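Local atomic coordinates of hemolysin activator protein CdiB (Acinetobacter baumannii ACICU, PDB entry 6WIL), a protein that probably exports its partner toxin CdiA across the outer membrane, acting as the TpsB transporter of a contact-dependent growth inhibition system. Residues Q11-Q16 and G459-R464; D453-G458 and G477-Q482. One frame throughout, in Å; residues are numbered along the deposited sequence.

In the fold
The two contacts illustrate how one inward-folded loop, the long connection between barrel strands 432-444 and 476-487, can hold different elements with successive parts of its chain. In contact 1 residues 459-464 meet the N-terminal helix 8-27, and in contact 2 residues 453-458 lie against barrel strand 476-487. The first is partly buried and mixes one tyrosine ring with the leucine and glutamine of a helix; the second is buried and chiefly aromatic, its strand also reaching a bound detergent. Neither relies on hydrogen bonds between its two segments. Their centres are 9 Å apart, and they touch where the backbone at Tyr461 and Ser462 passes Tyr479.

Contact 1 of 2, residues Q11-Q16 and G459-R464; sequences QVLQDQ and GRYSVR
Tyr461 turns its ring toward helix 8-27 and is met there by two residues one helical turn apart, Leu13 and Gln16, which approach in quite different ways. Leu13 comes in at the edge, its CD1 close to the ring plane and 3.7 Å from Tyr461 CE2, the two side chains crossing at about a right angle. Gln16 lies over a face: the backbone carbonyl carbon of Gln16 sits 4.3 Å above the plane of the Tyr461 ring, over its centre, while the side-chain CB of Gln16 packs 3.7 Å from Tyr461 CD2. The opposite face is covered by the aliphatic CG of Arg460, so that the ring is sandwiched between helix backbone and neighbouring side chain. This is the plug arrangement of TpsB transporters, in which an N-terminal helix occupies the barrel beside an infolded loop bearing the VRGF/Y motif; Val463 and Arg464 begin that motif here, and Arg464 forms salt bridges with Glu483 and Asp500 of the barrel wall. With CG anti to its carbonyl carbon (chi1 -63°) and the chain extended beyond, Gln16 runs past the base of the ring, its amide plane 73° from that of the ring. Gln16 OE1 comes to 3.3 Å from Tyr461 CB. At the other end of the amide, Gln16 NE2 stays 3.7 Å from Ser462 OG, while Met471 packs against both residues.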
loop_
_atom_site.group_PDB
_atom_site.type_symbol
_atom_site.label_atom_id
_atom_site.label_comp_id
_atom_site.label_asym_id
_atom_site.label_seq_id
_atom_site.Cartn_x
_atom_site.Cartn_y
_atom_site.Cartn_z
ATOM N N GLN A 11 -10.056 -14.907 18.597
ATOM C CA GLN A 11 -8.750 -14.733 17.969
ATOM C C GLN A 11 -8.861 -14.473 16.471
ATOM O O GLN A 11 -8.031 -13.749 15.912
ATOM C CB GLN A 11 -7.869 -15.959 18.227
ATOM C CG GLN A 11 -6.732 -15.730 19.226
ATOM C CD GLN A 11 -5.550 -14.974 18.628
ATOM O OE1 GLN A 11 -5.632 -14.433 17.525
ATOM N NE2 GLN A 11 -4.441 -14.941 19.358
ATOM N N VAL A 12 -9.865 -15.054 15.810
ATOM C CA VAL A 12 -10.101 -14.756 14.399
ATOM C C VAL A 12 -10.471 -13.289 14.226
ATOM O O VAL A 12 -9.931 -12.588 13.360
ATOM C CB VAL A 12 -11.190 -15.684 13.830
ATOM C CG1 VAL A 12 -11.786 -15.095 12.559
ATOM C CG2 VAL A 12 -10.619 -17.066 13.557
ATOM N N LEU A 13 -11.400 -12.802 15.054
ATOM C CA LEU A 13 -11.807 -11.404 14.982
ATOM C C LEU A 13 -10.648 -10.470 15.303
ATOM O O LEU A 13 -10.566 -9.369 14.746
ATOM C CB LEU A 13 -12.976 -11.153 15.934
ATOM C CG LEU A 13 -13.635 -9.774 15.863
ATOM C CD1 LEU A 13 -14.641 -9.704 14.718
ATOM C CD2 LEU A 13 -14.286 -9.417 17.191
ATOM N N GLN A 14 -9.747 -10.889 16.194
ATOM C CA GLN A 14 -8.570 -10.082 16.496
ATOM C C GLN A 14 -7.626 -10.011 15.300
ATOM O O GLN A 14 -7.082 -8.944 14.996
ATOM C CB GLN A 14 -7.853 -10.646 17.725
ATOM C CG GLN A 14 -6.407 -10.198 17.895
ATOM C CD GLN A 14 -6.272 -8.754 18.350
ATOM O OE1 GLN A 14 -7.264 -8.077 18.625
ATOM N NE2 GLN A 14 -5.034 -8.278 18.437
ATOM N N ASP A 15 -7.430 -11.134 14.601
ATOM C CA ASP A 15 -6.552 -11.133 13.432
ATOM C C ASP A 15 -7.112 -10.258 12.318
ATOM O O ASP A 15 -6.364 -9.507 11.678
ATOM C CB ASP A 15 -6.332 -12.560 12.931
ATOM C CG ASP A 15 -5.421 -13.367 13.836
ATOM O OD1 ASP A 15 -5.067 -12.869 14.926
ATOM O OD2 ASP A 15 -5.050 -14.498 13.453
ATOM N N GLN A 16 -8.421 -10.347 12.062
ATOM C CA GLN A 16 -9.038 -9.484 11.059
ATOM C C GLN A 16 -8.897 -8.015 11.439
ATOM O O GLN A 16 -8.569 -7.173 10.594
ATOM C CB GLN A 16 -10.512 -9.851 10.877
ATOM C CG GLN A 16 -10.760 -11.256 10.342
ATOM C CD GLN A 16 -12.230 -11.519 10.050
ATOM O OE1 GLN A 16 -13.114 -10.931 10.673
ATOM N NE2 GLN A 16 -12.494 -12.399 9.090
ATOM N N GLY A 459 -19.233 -11.127 9.174
ATOM C CA GLY A 459 -18.844 -10.154 10.205
ATOM C C GLY A 459 -18.409 -8.845 9.569
ATOM O O GLY A 459 -18.360 -8.777 8.381
ATOM N N ARG A 460 -18.014 -7.865 10.364
ATOM C CA ARG A 460 -17.696 -6.536 9.847
ATOM C C ARG A 460 -16.440 -6.506 8.983
ATOM O O ARG A 460 -16.242 -5.543 8.238
ATOM C CB ARG A 460 -17.539 -5.555 11.010
ATOM C CG ARG A 460 -16.175 -5.600 11.689
ATOM C CD ARG A 460 -16.201 -5.002 13.096
ATOM N NE ARG A 460 -16.024 -3.551 13.116
ATOM C CZ ARG A 460 -17.014 -2.679 13.277
ATOM N NH1 ARG A 460 -18.260 -3.109 13.431
ATOM N NH2 ARG A 460 -16.759 -1.376 13.286
ATOM N N TYR A 461 -15.580 -7.515 9.068
ATOM C CA TYR A 461 -14.316 -7.488 8.347
ATOM C C TYR A 461 -14.315 -8.372 7.117
ATOM O O TYR A 461 -13.408 -8.259 6.285
ATOM C CB TYR A 461 -13.166 -7.925 9.260
ATOM C CG TYR A 461 -13.015 -7.102 10.509
ATOM C CD1 TYR A 461 -12.556 -5.789 10.451
ATOM C CD2 TYR A 461 -13.301 -7.641 11.757
ATOM C CE1 TYR A 461 -12.403 -5.034 11.602
ATOM C CE2 TYR A 461 -13.149 -6.892 12.914
ATOM C CZ TYR A 461 -12.701 -5.590 12.833
ATOM O OH TYR A 461 -12.550 -4.841 13.984
ATOM N N SER A 462 -15.282 -9.249 6.990
ATOM C CA SER A 462 -15.268 -10.183 5.877
ATOM C C SER A 462 -16.498 -10.090 5.002
ATOM O O SER A 462 -16.360 -9.824 3.816
ATOM C CB SER A 462 -15.104 -11.631 6.403
ATOM O OG SER A 462 -15.869 -11.878 7.552
ATOM N N VAL A 463 -17.696 -10.291 5.563
ATOM C CA VAL A 463 -18.939 -10.042 4.834
ATOM C C VAL A 463 -19.894 -9.203 5.678
ATOM O O VAL A 463 -20.480 -9.705 6.641
ATOM C CB VAL A 463 -19.617 -11.359 4.417
ATOM C CG1 VAL A 463 -20.833 -11.070 3.553
ATOM C CG2 VAL A 463 -18.619 -12.260 3.712
ATOM N N ARG A 464 -20.075 -7.931 5.322
ATOM C CA ARG A 464 -20.907 -7.055 6.139
ATOM C C ARG A 464 -22.380 -7.459 6.057
ATOM O O ARG A 464 -22.822 -8.129 5.119
ATOM C CB ARG A 464 -20.732 -5.595 5.721
ATOM C CG ARG A 464 -19.503 -4.933 6.324
ATOM C CD ARG A 464 -19.236 -3.593 5.676
ATOM N NE ARG A 464 -18.834 -3.755 4.283
ATOM C CZ ARG A 464 -18.580 -2.750 3.452
ATOM N NH1 ARG A 464 -18.218 -3.003 2.203
ATOM N NH2 ARG A 464 -18.687 -1.493 3.867
#

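Contact 2 of 2, residues D453-G458 and G477-Q482; sequences DRFYIG and GQYVQQ. With C8E ((hydroxyethyloxy)tri(ethyloxy)octane), chain D.
Phe455 lays its ring flat over the backbone of Gly477, joining a short hairpin strand of the infolded loop to strand 476-487 of the 16-stranded TpsB barrel. Strand 455-457 pairs with strand 472-474 rather than with the barrel, so the two segments, at 39° between their directions, meet chiefly through the Phe455 side chain, laid on the backbone and the Tyr479 ring of the barrel strand. Phe455 holds CG anti to its backbone N (chi1 -166°), which extends the ring across the glycine and on toward Tyr479. Because Gly477 has no side chain, its CA can come beneath the ring in a CH-pi contact, 4.1 Å from the centroid of the Phe455 ring. The same face continues over the peptide link, with Gln478 N 3.5 Å from Phe455 CE1. At the far end CZ of Phe455 touches CD2 of Tyr479 at 3.5 Å. These rings pack obliquely, their planes 44° apart and the side chains crossing at about a right angle. Alternation along the strand points CB of Gln478 away from residues 453-458. Its extended chain ends in an amide with partners at both atoms: OE1 accepts from Trp440 NE1, and NE2 donates through bent hydrogen bonds to two ether oxygens of the detergent, O12 and O15, each 3.2 Å from Gln478 NE2.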
loop_
_atom_site.group_PDB
_atom_site.type_symbol
_atom_site.label_atom_id
_atom_site.label_comp_id
_atom_site.label_asym_id
_atom_site.label_seq_id
_atom_site.Cartn_x
_atom_site.Cartn_y
_atom_site.Cartn_z
ATOM N N ASP A 453 -5.493 -20.781 10.881
ATOM C CA ASP A 453 -5.003 -20.401 9.560
ATOM C C ASP A 453 -6.098 -20.345 8.504
ATOM O O ASP A 453 -5.808 -19.984 7.358
ATOM C CB ASP A 453 -3.915 -21.375 9.099
ATOM C CG ASP A 453 -2.534 -20.972 9.568
ATOM O OD1 ASP A 453 -2.344 -19.785 9.909
ATOM O OD2 ASP A 453 -1.635 -21.841 9.583
ATOM N N ARG A 454 -7.335 -20.683 8.849
ATOM C CA ARG A 454 -8.387 -20.771 7.852
ATOM C C ARG A 454 -8.917 -19.387 7.485
ATOM O O ARG A 454 -8.655 -18.383 8.154
ATOM C CB ARG A 454 -9.524 -21.656 8.351
ATOM C CG ARG A 454 -9.110 -23.090 8.607
ATOM C CD ARG A 454 -10.310 -24.010 8.538
ATOM N NE ARG A 454 -11.105 -24.008 9.761
ATOM C CZ ARG A 454 -11.071 -24.974 10.672
ATOM N NH1 ARG A 454 -10.279 -26.025 10.498
ATOM N NH2 ARG A 454 -11.830 -24.892 11.757
ATOM N N PHE A 455 -9.680 -19.352 6.395
ATOM C CA PHE A 455 -10.306 -18.139 5.889
ATOM C C PHE A 455 -11.747 -18.099 6.383
ATOM O O PHE A 455 -12.533 -19.003 6.081
ATOM C CB PHE A 455 -10.246 -18.115 4.361
ATOM C CG PHE A 455 -10.550 -16.778 3.751
ATOM C CD1 PHE A 455 -11.859 -16.386 3.525
ATOM C CD2 PHE A 455 -9.527 -15.927 3.371
ATOM C CE1 PHE A 455 -12.140 -15.166 2.946
ATOM C CE2 PHE A 455 -9.801 -14.704 2.792
ATOM C CZ PHE A 455 -11.110 -14.323 2.579
ATOM N N TYR A 456 -12.090 -17.060 7.140
ATOM C CA TYR A 456 -13.394 -16.939 7.778
ATOM C C TYR A 456 -14.192 -15.812 7.135
ATOM O O TYR A 456 -13.627 -14.786 6.741
ATOM C CB TYR A 456 -13.235 -16.693 9.282
ATOM C CG TYR A 456 -12.599 -17.854 10.014
ATOM C CD1 TYR A 456 -11.221 -18.036 10.011
ATOM C CD2 TYR A 456 -13.379 -18.777 10.698
ATOM C CE1 TYR A 456 -10.637 -19.106 10.672
ATOM C CE2 TYR A 456 -12.806 -19.851 11.361
ATOM C CZ TYR A 456 -11.438 -20.010 11.345
ATOM O OH TYR A 456 -10.878 -21.077 12.008
ATOM N N ILE A 457 -15.495 -16.020 7.024
ATOM C CA ILE A 457 -16.408 -15.036 6.397
ATOM C C ILE A 457 -17.639 -14.866 7.270
ATOM O O ILE A 457 -18.066 -15.816 7.843
ATOM C CB ILE A 457 -16.761 -15.444 4.962
ATOM C CG1 ILE A 457 -17.423 -16.813 4.881
ATOM C CG2 ILE A 457 -15.547 -15.384 4.072
ATOM C CD1 ILE A 457 -17.709 -17.234 3.482
ATOM N N GLY A 458 -18.189 -13.665 7.278
ATOM C CA GLY A 458 -19.364 -13.292 8.078
ATOM C C GLY A 458 -18.967 -12.423 9.250
ATOM O O GLY A 458 -18.419 -12.951 10.184
ATOM N N GLY A 477 -10.493 -19.583 0.438
ATOM C CA GLY A 477 -11.574 -18.633 0.604
ATOM C C GLY A 477 -11.245 -17.314 -0.056
ATOM O O GLY A 477 -10.092 -17.024 -0.393
ATOM N N GLN A 478 -12.291 -16.518 -0.240
ATOM C CA GLN A 478 -12.156 -15.173 -0.776
ATOM C C GLN A 478 -13.442 -14.416 -0.491
ATOM O O GLN A 478 -14.521 -15.011 -0.424
ATOM C CB GLN A 478 -11.864 -15.187 -2.283
ATOM C CG GLN A 478 -13.034 -15.641 -3.139
ATOM C CD GLN A 478 -12.700 -15.690 -4.618
ATOM O OE1 GLN A 478 -12.354 -14.675 -5.229
ATOM N NE2 GLN A 478 -12.801 -16.878 -5.205
ATOM N N TYR A 479 -13.317 -13.107 -0.302
ATOM C CA TYR A 479 -14.481 -12.242 -0.230
ATOM C C TYR A 479 -14.275 -11.031 -1.123
ATOM O O TYR A 479 -13.143 -10.621 -1.394
ATOM C CB TYR A 479 -14.808 -11.790 1.214
ATOM C CG TYR A 479 -13.765 -10.951 1.928
ATOM C CD1 TYR A 479 -13.524 -9.628 1.564
ATOM C CD2 TYR A 479 -13.064 -11.467 3.011
ATOM C CE1 TYR A 479 -12.583 -8.859 2.230
ATOM C CE2 TYR A 479 -12.124 -10.707 3.684
ATOM C CZ TYR A 479 -11.889 -9.404 3.291
ATOM O OH TYR A 479 -10.957 -8.648 3.963
ATOM N N VAL A 480 -15.385 -10.471 -1.591
ATOM C CA VAL A 480 -15.368 -9.225 -2.339
ATOM C C VAL A 480 -16.387 -8.286 -1.710
ATOM O O VAL A 480 -17.583 -8.602 -1.651
ATOM C CB VAL A 480 -15.649 -9.434 -3.838
ATOM C CG1 VAL A 480 -16.849 -10.339 -4.053
ATOM C CG2 VAL A 480 -15.841 -8.093 -4.526
ATOM N N GLN A 481 -15.909 -7.155 -1.209
ATOM C CA GLN A 481 -16.756 -6.107 -0.667
ATOM C C GLN A 481 -16.928 -5.019 -1.716
ATOM O O GLN A 481 -15.956 -4.594 -2.347
ATOM C CB GLN A 481 -16.147 -5.519 0.607
ATOM C CG GLN A 481 -15.945 -6.532 1.721
ATOM C CD GLN A 481 -15.026 -6.021 2.815
ATOM O OE1 GLN A 481 -14.080 -5.277 2.553
ATOM N NE2 GLN A 481 -15.304 -6.420 4.049
ATOM N N GLN A 482 -18.166 -4.578 -1.909
ATOM C CA GLN A 482 -18.459 -3.516 -2.860
ATOM C C GLN A 482 -19.294 -2.446 -2.182
ATOM O O GLN A 482 -20.159 -2.750 -1.354
ATOM C CB GLN A 482 -19.183 -4.052 -4.098
ATOM C CG GLN A 482 -18.270 -4.800 -5.049
ATOM C CD GLN A 482 -18.976 -5.222 -6.317
ATOM O OE1 GLN A 482 -18.750 -4.655 -7.385
ATOM N NE2 GLN A 482 -19.835 -6.226 -6.206
HETATM C C1 C8E D . -1.160 -17.650 -7.151
HETATM C C2 C8E D . -2.148 -17.657 -5.986
HETATM C C3 C8E D . -2.420 -16.226 -5.523
HETATM C C4 C8E D . -3.451 -16.243 -4.396
HETATM C C5 C8E D . -4.814 -16.639 -4.956
HETATM C C6 C8E D . -5.782 -16.856 -3.797
HETATM C C7 C8E D . -7.196 -16.501 -4.247
HETATM C C8 C8E D . -7.914 -17.758 -4.730
HETATM O O9 C8E D . -9.044 -17.959 -3.930
HETATM C C10 C8E D . -9.790 -19.100 -4.247
HETATM C C11 C8E D . -10.818 -19.352 -3.145
HETATM O O12 C8E D . -12.067 -19.616 -3.721
HETATM C C13 C8E D . -13.022 -20.103 -2.819
HETATM C C14 C8E D . -14.330 -20.389 -3.556
HETATM O O15 C8E D . -14.419 -19.597 -4.708
HETATM C C16 C8E D . -15.646 -19.701 -5.376
HETATM C C17 C8E D . -15.865 -18.480 -6.273
HETATM O O18 C8E D . -14.931 -18.470 -7.316
HETATM C C19 C8E D . -15.246 -17.586 -8.355
HETATM C C20 C8E D . -14.121 -16.566 -8.536
HETATM O O21 C8E D . -12.907 -17.227 -8.766
#